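Local coordinates for 16S rRNA (adenine(1408)-N(1))-methyltransferase (Catenulispora acidiphila, PDB 4X1O), which probably transfers a methyl group from S-adenosyl-L-methionine to N1 of one adenine of 16S ribosomal RNA, a modification linked to aminoglycoside resistance, at residues S108-V113 with R149-P154; G131-G136 with A142-G147; L73-D78 with A115-V120; R135-G140 with L158-G163. All blocks are in the same frame, centred on the assembly; numbering follows the deposited sequence.

Contact 1: residues S108-V113 with R149-P154; sequences SAIETV and RAVAKP
Val113 and Val151 form the closest part of this contact, with Val113 CG2 lying 4.0 Å from Val151 CG1. The two side chains meet at a slant, and Val151 CG1 also sits against Val113 CB at 4.1 Å. At Val151 this methyl is anti to the carbonyl carbon (chi1 -56°), while Val113 holds an eclipsed rotamer (chi1 -1°) in which CG1 lies almost over its own backbone N. On the buried side, Ile110 adds a lighter contact. Its side chain comes closer to the helix only at the tip, CD1 standing 4.3 Å from Val151 CG1, and Val151 also rests on Leu117 and on Val124 of strand 123-127.

The other branch of Val113 reaches the last turn of helix 142-151, where its CG1 comes to 4.3 Å from Ala150 CB. Here the contact opens toward the surface, beside the exposed His118, which touches both residues.

The contact sets the loop after strand 103-107, which carries Ile110 and Glu111 of the S-adenosyl-L-methionine site, against the end of helix 142-151. No hydrogen bond links the two segments. Their association therefore depends on the fit of methyl groups, most of them on beta-branched side chains, whereas directional bonding at the helix end is supplied by backbone bonds to Gly119 and Ala121.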
loop_
_atom_site.group_PDB
_atom_site.type_symbol
_atom_site.label_atom_id
_atom_site.label_comp_id
_atom_site.label_asym_id
_atom_site.label_seq_id
_atom_site.Cartn_x
_atom_site.Cartn_y
_atom_site.Cartn_z
ATOM N N SER A 108 7.966 7.487 -4.983
ATOM C CA SER A 108 9.062 6.533 -4.980
ATOM C C SER A 108 8.552 5.148 -5.323
ATOM O O SER A 108 7.403 4.813 -5.025
ATOM C CB SER A 108 9.764 6.497 -3.623
ATOM O OG SER A 108 10.717 5.447 -3.595
ATOM N N ALA A 109 9.410 4.359 -5.956
ATOM C CA ALA A 109 9.144 2.943 -6.162
ATOM C C ALA A 109 9.513 2.197 -4.887
ATOM O O ALA A 109 10.378 2.639 -4.135
ATOM C CB ALA A 109 9.924 2.417 -7.343
ATOM N N ILE A 110 8.856 1.075 -4.632
ATOM C CA ILE A 110 9.105 0.348 -3.393
ATOM C C ILE A 110 10.433 -0.418 -3.422
ATOM O O ILE A 110 11.074 -0.572 -2.389
ATOM C CB ILE A 110 7.952 -0.632 -3.073
ATOM C CG1 ILE A 110 8.091 -1.159 -1.643
ATOM C CG2 ILE A 110 7.875 -1.755 -4.096
ATOM C CD1 ILE A 110 8.190 -0.051 -0.615
ATOM N N GLU A 111 10.865 -0.875 -4.593
ATOM C CA GLU A 111 12.077 -1.687 -4.670
ATOM C C GLU A 111 13.322 -0.854 -4.377
ATOM O O GLU A 111 14.392 -1.397 -4.119
ATOM C CB GLU A 111 12.201 -2.366 -6.042
ATOM C CG GLU A 111 12.309 -1.423 -7.228
ATOM C CD GLU A 111 10.954 -0.976 -7.746
ATOM O OE1 GLU A 111 9.951 -1.156 -7.026
ATOM O OE2 GLU A 111 10.892 -0.450 -8.879
ATOM N N THR A 112 13.174 0.465 -4.402
ATOM C CA THR A 112 14.285 1.364 -4.121
ATOM C C THR A 112 13.900 2.411 -3.087
ATOM O O THR A 112 14.111 3.603 -3.305
ATOM C CB THR A 112 14.770 2.082 -5.398
ATOM O OG1 THR A 112 13.691 2.840 -5.959
ATOM C CG2 THR A 112 15.277 1.075 -6.429
ATOM N N VAL A 113 13.332 1.966 -1.967
ATOM C CA VAL A 113 12.885 2.890 -0.927
ATOM C C VAL A 113 14.070 3.719 -0.438
ATOM O O VAL A 113 15.158 3.194 -0.182
ATOM C CB VAL A 113 12.205 2.156 0.284
ATOM C CG1 VAL A 113 12.157 0.661 0.071
ATOM C CG2 VAL A 113 12.865 2.491 1.619
ATOM N N ARG A 149 9.609 -4.801 3.435
ATOM C CA ARG A 149 10.112 -5.050 4.782
ATOM C C ARG A 149 10.952 -3.884 5.284
ATOM O O ARG A 149 10.923 -3.564 6.471
ATOM C CB ARG A 149 10.940 -6.346 4.830
ATOM C CG ARG A 149 11.544 -6.658 6.217
ATOM C CD ARG A 149 10.456 -6.858 7.287
ATOM N NE ARG A 149 11.054 -7.082 8.604
ATOM C CZ ARG A 149 11.462 -6.112 9.411
ATOM N NH1 ARG A 149 11.362 -4.837 9.027
ATOM N NH2 ARG A 149 11.992 -6.410 10.595
ATOM N N ALA A 150 11.693 -3.253 4.368
ATOM C CA ALA A 150 12.556 -2.128 4.721
ATOM C C ALA A 150 11.801 -0.978 5.380
ATOM O O ALA A 150 12.344 -0.324 6.269
ATOM C CB ALA A 150 13.289 -1.617 3.494
ATOM N N VAL A 151 10.567 -0.718 4.954
ATOM C CA VAL A 151 9.853 0.450 5.510
ATOM C C VAL A 151 9.199 0.121 6.849
ATOM O O VAL A 151 8.725 0.997 7.554
ATOM C CB VAL A 151 8.785 1.011 4.533
ATOM C CG1 VAL A 151 9.418 1.358 3.205
ATOM C CG2 VAL A 151 7.611 0.045 4.359
ATOM N N ALA A 152 9.187 -1.157 7.214
ATOM C CA ALA A 152 8.459 -1.592 8.412
ATOM C C ALA A 152 9.284 -1.604 9.697
ATOM O O ALA A 152 10.469 -1.957 9.673
ATOM C CB ALA A 152 7.886 -3.002 8.168
ATOM N N LYS A 153 8.636 -1.263 10.819
ATOM C CA LYS A 153 9.176 -1.515 12.147
ATOM C C LYS A 153 9.020 -2.995 12.460
ATOM O O LYS A 153 8.094 -3.638 11.969
ATOM C CB LYS A 153 8.444 -0.713 13.223
ATOM C CG LYS A 153 8.592 0.785 13.138
ATOM C CD LYS A 153 7.731 1.398 14.215
ATOM C CE LYS A 153 7.833 2.903 14.247
ATOM N NZ LYS A 153 7.116 3.394 15.451
ATOM N N PRO A 154 9.910 -3.540 13.297
ATOM C CA PRO A 154 9.669 -4.929 13.716
ATOM C C PRO A 154 8.296 -5.084 14.359
ATOM O O PRO A 154 7.885 -4.223 15.146
ATOM C CB PRO A 154 10.791 -5.200 14.733
ATOM C CG PRO A 154 11.864 -4.212 14.383
ATOM C CD PRO A 154 11.142 -2.978 13.879
#

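Contact 2: residues G131-G136 with A142-G147; sequences GKLLRG and ADVLSG
Helix segments 131-136 and 142-147 cross nearly at right angles, at 96° with their axes 9.1 Å apart, and come closest at Gly136 and Val144, whose CA atoms are separated by 5.5 Å. Having no side chain, Gly136 presents bare backbone to Val144, which points toward it. Val144 CG2 sits over the first helix, 3.9 Å from Gly136 CA and equally far from Lys132 O. Its other methyl, CG1, lies anti to the backbone N (chi1 173°) and is thereby turned to Leu133, meeting CD1 at 3.8 Å where the two side chains cross almost perpendicularly. Leu145 CD1 adds a contact of 3.7 Å with Gly136 O.

Both helices belong to the crossover from strand 123-127 to the parallel neighbouring strand 157-163, a beta-alpha-beta unit of the Rossmann-like methyltransferase fold with two consecutive helices in the connection. Leu133 is itself a residue of the S-adenosyl-L-methionine site and also touches Ile110.

At the solvent edge the contact becomes ionic. Lys132, its chain bent along its length, reaches Asp143 from the opposite direction and forms a salt bridge of 2.7 Å from NZ to OD2. The ammonium group uses the syn side of that oxygen but stands 30° out of the carboxylate plane. The same NZ also pairs with Glu141 OE2, so its positive charge probably eases the proximity of the two acidic groups. Asp143 OD1 accepts a weak, strongly bent bond from Val144 N.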
loop_
_atom_site.group_PDB
_atom_site.type_symbol
_atom_site.label_atom_id
_atom_site.label_comp_id
_atom_site.label_asym_id
_atom_site.label_seq_id
_atom_site.Cartn_x
_atom_site.Cartn_y
_atom_site.Cartn_z
ATOM N N GLY A 131 1.165 -3.571 -11.794
ATOM C CA GLY A 131 2.519 -3.487 -12.309
ATOM C C GLY A 131 3.534 -4.313 -11.545
ATOM O O GLY A 131 3.235 -5.415 -11.110
ATOM N N LYS A 132 4.731 -3.761 -11.387
ATOM C CA LYS A 132 5.837 -4.449 -10.728
ATOM C C LYS A 132 5.505 -4.832 -9.282
ATOM O O LYS A 132 5.924 -5.880 -8.774
ATOM C CB LYS A 132 7.087 -3.564 -10.766
ATOM C CG LYS A 132 8.310 -4.216 -10.170
ATOM C CD LYS A 132 9.541 -3.857 -10.985
ATOM C CE LYS A 132 10.540 -4.995 -10.989
ATOM N NZ LYS A 132 11.055 -5.224 -9.615
ATOM N N LEU A 133 4.754 -3.977 -8.601
ATOM C CA LEU A 133 4.368 -4.286 -7.231
ATOM C C LEU A 133 3.498 -5.541 -7.182
ATOM O O LEU A 133 3.722 -6.420 -6.353
ATOM C CB LEU A 133 3.640 -3.078 -6.606
ATOM C CG LEU A 133 3.115 -3.264 -5.180
ATOM C CD1 LEU A 133 4.254 -3.573 -4.222
ATOM C CD2 LEU A 133 2.353 -2.016 -4.730
ATOM N N LEU A 134 2.517 -5.624 -8.073
ATOM C CA LEU A 134 1.641 -6.781 -8.140
ATOM C C LEU A 134 2.437 -8.051 -8.487
ATOM O O LEU A 134 2.345 -9.077 -7.799
ATOM C CB LEU A 134 0.544 -6.553 -9.179
ATOM C CG LEU A 134 -0.333 -7.751 -9.535
ATOM C CD1 LEU A 134 -1.061 -8.270 -8.293
ATOM C CD2 LEU A 134 -1.314 -7.374 -10.630
ATOM N N ARG A 135 3.221 -7.965 -9.552
ATOM C CA ARG A 135 3.985 -9.117 -10.013
ATOM C C ARG A 135 4.966 -9.553 -8.935
ATOM O O ARG A 135 5.137 -10.748 -8.685
ATOM C CB ARG A 135 4.724 -8.799 -11.316
ATOM C CG ARG A 135 5.469 -9.996 -11.894
ATOM C CD ARG A 135 6.021 -9.624 -13.264
ATOM N NE ARG A 135 6.730 -10.729 -13.903
ATOM C CZ ARG A 135 6.147 -11.686 -14.613
ATOM N NH1 ARG A 135 4.830 -11.698 -14.777
ATOM N NH2 ARG A 135 6.898 -12.640 -15.165
ATOM N N GLY A 136 5.564 -8.577 -8.262
ATOM C CA GLY A 136 6.500 -8.861 -7.186
ATOM C C GLY A 136 5.890 -9.590 -6.003
ATOM O O GLY A 136 6.487 -10.501 -5.431
ATOM N N ALA A 142 12.305 -10.795 -4.584
ATOM C CA ALA A 142 13.105 -10.287 -3.476
ATOM C C ALA A 142 13.168 -8.763 -3.401
ATOM O O ALA A 142 13.058 -8.212 -2.317
ATOM C CB ALA A 142 14.518 -10.861 -3.547
ATOM N N ASP A 143 13.339 -8.068 -4.529
ATOM C CA ASP A 143 13.484 -6.614 -4.431
ATOM C C ASP A 143 12.200 -5.931 -3.921
ATOM O O ASP A 143 12.264 -4.976 -3.135
ATOM C CB ASP A 143 13.931 -6.013 -5.769
ATOM C CG ASP A 143 13.033 -6.398 -6.927
ATOM O OD1 ASP A 143 12.187 -7.302 -6.765
ATOM O OD2 ASP A 143 13.191 -5.797 -8.011
ATOM N N VAL A 144 11.042 -6.438 -4.329
ATOM C CA VAL A 144 9.765 -5.891 -3.852
ATOM C C VAL A 144 9.476 -6.273 -2.390
ATOM O O VAL A 144 9.092 -5.424 -1.573
ATOM C CB VAL A 144 8.601 -6.360 -4.752
ATOM C CG1 VAL A 144 7.255 -5.934 -4.173
ATOM C CG2 VAL A 144 8.782 -5.824 -6.180
ATOM N N LEU A 145 9.684 -7.540 -2.049
ATOM C CA LEU A 145 9.439 -7.988 -0.673
ATOM C C LEU A 145 10.390 -7.322 0.321
ATOM O O LEU A 145 10.000 -7.001 1.446
ATOM C CB LEU A 145 9.587 -9.504 -0.560
ATOM C CG LEU A 145 8.335 -10.370 -0.712
ATOM C CD1 LEU A 145 7.465 -9.928 -1.868
ATOM C CD2 LEU A 145 8.724 -11.858 -0.826
ATOM N N SER A 146 11.642 -7.154 -0.088
ATOM C CA SER A 146 12.641 -6.517 0.754
ATOM C C SER A 146 12.325 -5.040 0.929
ATOM O O SER A 146 12.533 -4.492 2.000
ATOM C CB SER A 146 14.050 -6.685 0.172
ATOM O OG SER A 146 14.472 -8.029 0.332
ATOM N N GLY A 147 11.834 -4.405 -0.135
ATOM C CA GLY A 147 11.451 -3.006 -0.064
ATOM C C GLY A 147 10.315 -2.801 0.915
ATOM O O GLY A 147 10.329 -1.864 1.723
#

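Contact 3: residues L73-D78 with A115-V120; sequences LVVGVD and AALHGV
The backbone bond from His118 N to Ala115 O, 3.1 Å long, closes the short 3-10 turn that presents Leu117 to Val75 and Val77. Leu117 is also the first residue of a type II beta turn ending at Val120, in which Gly119 takes a positive phi. At the junction of the two turns, its side chain points toward strand 73-78, with CG anti to the carbonyl carbon (chi1 -70°).

The two methyls of Leu117 divide between alternate strand residues that point the same way. CD1 meets Val77 CG2 tip to tip at 4.1 Å, and CD2 approaches Val75 CG1 less closely, at 4.4 Å. One leucine thus bridges two valines on one face of the strand. All three side chains are buried and no hydrogen bond crosses the contact, which buries a modest 98 Å² in all.

At the end of the same strand, Asp78 belongs to the S-adenosyl-L-methionine site; its carboxylate oxygens are bound by the backbone N of Thr56 and of Ala80. Strand 72-78 runs between the parallel strands 49-54 and 103-107 of the seven-stranded sheet. Trp40 of helix 37-46 touches Val75 and Leu117 and hydrogen-bonds through NE1 to Ala116 O, so the loop before strand 123-127 and this helix together cover that part of the sheet.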
loop_
_atom_site.group_PDB
_atom_site.type_symbol
_atom_site.label_atom_id
_atom_site.label_comp_id
_atom_site.label_asym_id
_atom_site.label_seq_id
_atom_site.Cartn_x
_atom_site.Cartn_y
_atom_site.Cartn_z
ATOM N N LEU A 73 -0.365 8.898 10.953
ATOM C CA LEU A 73 0.378 9.474 9.842
ATOM C C LEU A 73 0.246 8.489 8.680
ATOM O O LEU A 73 0.689 7.352 8.784
ATOM C CB LEU A 73 1.836 9.699 10.223
ATOM C CG LEU A 73 2.691 10.439 9.187
ATOM C CD1 LEU A 73 2.159 11.846 8.945
ATOM C CD2 LEU A 73 4.139 10.495 9.665
ATOM N N VAL A 74 -0.415 8.909 7.607
ATOM C CA VAL A 74 -0.722 8.020 6.501
ATOM C C VAL A 74 0.205 8.383 5.364
ATOM O O VAL A 74 0.144 9.487 4.844
ATOM C CB VAL A 74 -2.193 8.143 6.062
ATOM C CG1 VAL A 74 -2.463 7.264 4.829
ATOM C CG2 VAL A 74 -3.121 7.779 7.219
ATOM N N VAL A 75 1.078 7.460 4.992
ATOM C CA VAL A 75 2.098 7.741 3.990
ATOM C C VAL A 75 1.816 6.918 2.758
ATOM O O VAL A 75 1.909 5.704 2.813
ATOM C CB VAL A 75 3.506 7.396 4.511
ATOM C CG1 VAL A 75 4.567 7.807 3.510
ATOM C CG2 VAL A 75 3.721 8.075 5.858
ATOM N N GLY A 76 1.478 7.573 1.650
ATOM C CA GLY A 76 1.229 6.848 0.422
ATOM C C GLY A 76 2.468 6.887 -0.444
ATOM O O GLY A 76 3.024 7.953 -0.681
ATOM N N VAL A 77 2.914 5.726 -0.905
ATOM C CA VAL A 77 4.147 5.644 -1.666
ATOM C C VAL A 77 3.865 5.056 -3.026
ATOM O O VAL A 77 3.479 3.904 -3.125
ATOM C CB VAL A 77 5.215 4.773 -0.962
ATOM C CG1 VAL A 77 6.546 4.899 -1.685
ATOM C CG2 VAL A 77 5.364 5.171 0.501
ATOM N N ASP A 78 4.077 5.835 -4.085
ATOM C CA ASP A 78 3.792 5.343 -5.431
ATOM C C ASP A 78 4.678 6.063 -6.435
ATOM O O ASP A 78 4.923 7.247 -6.286
ATOM C CB ASP A 78 2.311 5.550 -5.768
ATOM C CG ASP A 78 1.845 4.701 -6.933
ATOM O OD1 ASP A 78 2.274 4.971 -8.078
ATOM O OD2 ASP A 78 1.047 3.766 -6.703
ATOM N N ALA A 115 16.202 6.129 2.209
ATOM C CA ALA A 115 16.547 5.904 3.609
ATOM C C ALA A 115 15.571 6.566 4.586
ATOM O O ALA A 115 15.402 6.097 5.713
ATOM C CB ALA A 115 17.955 6.390 3.875
ATOM N N ALA A 116 14.940 7.654 4.155
ATOM C CA ALA A 116 14.019 8.390 5.022
ATOM C C ALA A 116 12.768 7.570 5.363
ATOM O O ALA A 116 12.072 7.880 6.321
ATOM C CB ALA A 116 13.624 9.705 4.373
ATOM N N LEU A 117 12.493 6.534 4.579
ATOM C CA LEU A 117 11.348 5.654 4.835
ATOM C C LEU A 117 11.704 4.347 5.530
ATOM O O LEU A 117 10.817 3.548 5.803
ATOM C CB LEU A 117 10.627 5.308 3.535
ATOM C CG LEU A 117 9.867 6.449 2.873
ATOM C CD1 LEU A 117 9.189 5.943 1.617
ATOM C CD2 LEU A 117 8.847 7.000 3.848
ATOM N N HIS A 118 12.983 4.112 5.797
ATOM C CA HIS A 118 13.366 2.857 6.437
ATOM C C HIS A 118 12.887 2.802 7.884
ATOM O O HIS A 118 13.137 3.714 8.669
ATOM C CB HIS A 118 14.880 2.665 6.374
ATOM C CG HIS A 118 15.371 2.131 5.064
ATOM N ND1 HIS A 118 15.826 0.838 4.914
ATOM C CD2 HIS A 118 15.458 2.703 3.841
ATOM C CE1 HIS A 118 16.187 0.644 3.657
ATOM N NE2 HIS A 118 15.970 1.758 2.985
ATOM N N GLY A 119 12.179 1.729 8.220
ATOM C CA GLY A 119 11.827 1.420 9.591
ATOM C C GLY A 119 10.831 2.380 10.190
ATOM O O GLY A 119 10.820 2.582 11.403
ATOM N N VAL A 120 9.989 2.979 9.356
ATOM C CA VAL A 120 9.072 3.986 9.887
ATOM C C VAL A 120 7.667 3.448 10.160
ATOM O O VAL A 120 6.940 4.010 10.975
ATOM C CB VAL A 120 8.949 5.199 8.946
ATOM C CG1 VAL A 120 10.327 5.878 8.724
ATOM C CG2 VAL A 120 8.291 4.825 7.623
#

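Contact 4: residues R135-G140 with L158-G163; sequences RGVVLG and LEISIG
Val137 of helix 131-139 packs on Ile160 and Ile162, helix against strand, within the layered Rossmann-like fold of S-adenosyl-L-methionine-dependent methyltransferases. The short helix and strand segments run crosswise, at 105° with their axes 10.8 Å apart, so the two elements meet over a small patch.

The apolar contacts are all made by methyl groups. Val137 CG1, anti to its own N (chi1 163°), projects toward the sheet and meets Ile160 CD1 tip to tip at 3.7 Å. Ile160 CG2 lies almost as near, and Ile162 CD1 touches the same valine methyl at 4.0 Å; one methyl thus faces three from the strand. Ile160 and Ile162 alternate with Ser161 and point to the same face, which allows both to reach the helix. Val138 takes a lesser share, its CG2 standing 4.3 Å from Ile162 CD1, and it also packs against Trp167 and Leu178. The four residues are buried, and Val137 additionally lies close to Leu133 of the cofactor site.

Among backbone bonds, those at the helix end form a Schellman motif: Glu141 N turns back to Gly136 O, and Gly140, with positive phi, bonds weakly through its N to Val137 O.

A salt bridge lies on the far side of the helix, from Arg135 NH1 to Asp177 OD1. Leu139 CD1 sits over one face of the guanidinium of Arg135, 3.8 Å above its plane and displaced from the middle toward its edge.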
loop_
_atom_site.group_PDB
_atom_site.type_symbol
_atom_site.label_atom_id
_atom_site.label_comp_id
_atom_site.label_asym_id
_atom_site.label_seq_id
_atom_site.Cartn_x
_atom_site.Cartn_y
_atom_site.Cartn_z
ATOM N N ARG A 135 3.221 -7.965 -9.552
ATOM C CA ARG A 135 3.985 -9.117 -10.013
ATOM C C ARG A 135 4.966 -9.553 -8.935
ATOM O O ARG A 135 5.137 -10.748 -8.685
ATOM C CB ARG A 135 4.724 -8.799 -11.316
ATOM C CG ARG A 135 5.469 -9.996 -11.894
ATOM C CD ARG A 135 6.021 -9.624 -13.264
ATOM N NE ARG A 135 6.730 -10.729 -13.903
ATOM C CZ ARG A 135 6.147 -11.686 -14.613
ATOM N NH1 ARG A 135 4.830 -11.698 -14.777
ATOM N NH2 ARG A 135 6.898 -12.640 -15.165
ATOM N N GLY A 136 5.564 -8.577 -8.262
ATOM C CA GLY A 136 6.500 -8.861 -7.186
ATOM C C GLY A 136 5.890 -9.590 -6.003
ATOM O O GLY A 136 6.487 -10.501 -5.431
ATOM N N VAL A 137 4.691 -9.186 -5.623
ATOM C CA VAL A 137 4.017 -9.816 -4.513
ATOM C C VAL A 137 3.582 -11.224 -4.893
ATOM O O VAL A 137 3.698 -12.144 -4.102
ATOM C CB VAL A 137 2.818 -8.979 -4.050
ATOM C CG1 VAL A 137 1.880 -9.807 -3.205
ATOM C CG2 VAL A 137 3.332 -7.738 -3.288
ATOM N N VAL A 138 3.103 -11.397 -6.118
ATOM C CA VAL A 138 2.596 -12.701 -6.531
ATOM C C VAL A 138 3.743 -13.708 -6.633
ATOM O O VAL A 138 3.624 -14.857 -6.198
ATOM C CB VAL A 138 1.849 -12.591 -7.872
ATOM C CG1 VAL A 138 1.570 -13.970 -8.452
ATOM C CG2 VAL A 138 0.540 -11.782 -7.684
ATOM N N LEU A 139 4.861 -13.273 -7.202
ATOM C CA LEU A 139 6.035 -14.144 -7.335
ATOM C C LEU A 139 6.892 -14.204 -6.071
ATOM O O LEU A 139 7.709 -15.125 -5.912
ATOM C CB LEU A 139 6.912 -13.675 -8.492
ATOM C CG LEU A 139 6.274 -13.847 -9.867
ATOM C CD1 LEU A 139 7.189 -13.228 -10.931
ATOM C CD2 LEU A 139 6.029 -15.327 -10.121
ATOM N N GLY A 140 6.729 -13.223 -5.190
ATOM C CA GLY A 140 7.595 -13.127 -4.023
ATOM C C GLY A 140 8.989 -12.717 -4.446
ATOM O O GLY A 140 9.992 -13.299 -4.019
ATOM N N LEU A 158 1.782 -6.622 7.798
ATOM C CA LEU A 158 1.661 -6.345 6.385
ATOM C C LEU A 158 0.335 -6.912 5.933
ATOM O O LEU A 158 0.015 -8.051 6.240
ATOM C CB LEU A 158 2.804 -6.954 5.599
ATOM C CG LEU A 158 2.606 -7.075 4.085
ATOM C CD1 LEU A 158 2.737 -5.728 3.376
ATOM C CD2 LEU A 158 3.613 -8.066 3.540
ATOM N N GLU A 159 -0.459 -6.115 5.235
ATOM C CA GLU A 159 -1.744 -6.605 4.740
ATOM C C GLU A 159 -1.721 -6.421 3.240
ATOM O O GLU A 159 -1.503 -5.313 2.763
ATOM C CB GLU A 159 -2.924 -5.852 5.349
ATOM C CG GLU A 159 -3.230 -6.225 6.788
ATOM C CD GLU A 159 -3.002 -5.071 7.735
ATOM O OE1 GLU A 159 -2.440 -4.047 7.290
ATOM O OE2 GLU A 159 -3.389 -5.183 8.919
ATOM N N ILE A 160 -1.901 -7.509 2.497
ATOM C CA ILE A 160 -1.932 -7.435 1.043
ATOM C C ILE A 160 -3.327 -7.825 0.599
ATOM O O ILE A 160 -3.877 -8.813 1.088
ATOM C CB ILE A 160 -0.898 -8.362 0.392
ATOM C CG1 ILE A 160 0.519 -7.974 0.811
ATOM C CG2 ILE A 160 -1.026 -8.340 -1.128
ATOM C CD1 ILE A 160 1.546 -9.026 0.400
ATOM N N SER A 161 -3.907 -7.044 -0.303
ATOM C CA SER A 161 -5.259 -7.314 -0.782
ATOM C C SER A 161 -5.240 -7.284 -2.288
ATOM O O SER A 161 -4.994 -6.234 -2.899
ATOM C CB SER A 161 -6.268 -6.287 -0.244
ATOM O OG SER A 161 -6.534 -6.484 1.135
ATOM N N ILE A 162 -5.477 -8.436 -2.900
ATOM C CA ILE A 162 -5.457 -8.521 -4.357
ATOM C C ILE A 162 -6.826 -8.964 -4.863
ATOM O O ILE A 162 -7.322 -10.011 -4.473
ATOM C CB ILE A 162 -4.368 -9.509 -4.841
ATOM C CG1 ILE A 162 -2.972 -9.050 -4.394
ATOM C CG2 ILE A 162 -4.408 -9.671 -6.363
ATOM C CD1 ILE A 162 -1.920 -10.121 -4.533
ATOM N N GLY A 163 -7.447 -8.172 -5.728
ATOM C CA GLY A 163 -8.704 -8.597 -6.326
ATOM C C GLY A 163 -8.473 -9.727 -7.313
ATOM O O GLY A 163 -7.592 -9.648 -8.158
#

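In the fold
Along the chain, contact 3 closes before contacts 2 and 4 open, while contact 1 spans contact 2 and alternates with contacts 3 and 4. Contacts 3 and 4 both reach the seven-stranded sheet, on opposite sides of the chain's centre and 18 Å apart between centres. Contacts 1 and 2 lie between them: they share helix 142-151, with centres 10 Å apart, and touch where Ile110 meets Leu133. Contact 1 joins contact 3, whose centre is 7 Å from its own, through the 115-120 loop. Contacts 2 and 4 share helix 131-139. Contacts 1, 2 and 3 each include cofactor-site residues (Ile110 and Glu111, Leu133, Asp78); Ile110 and Leu133 themselves pack in contacts 1 and 2.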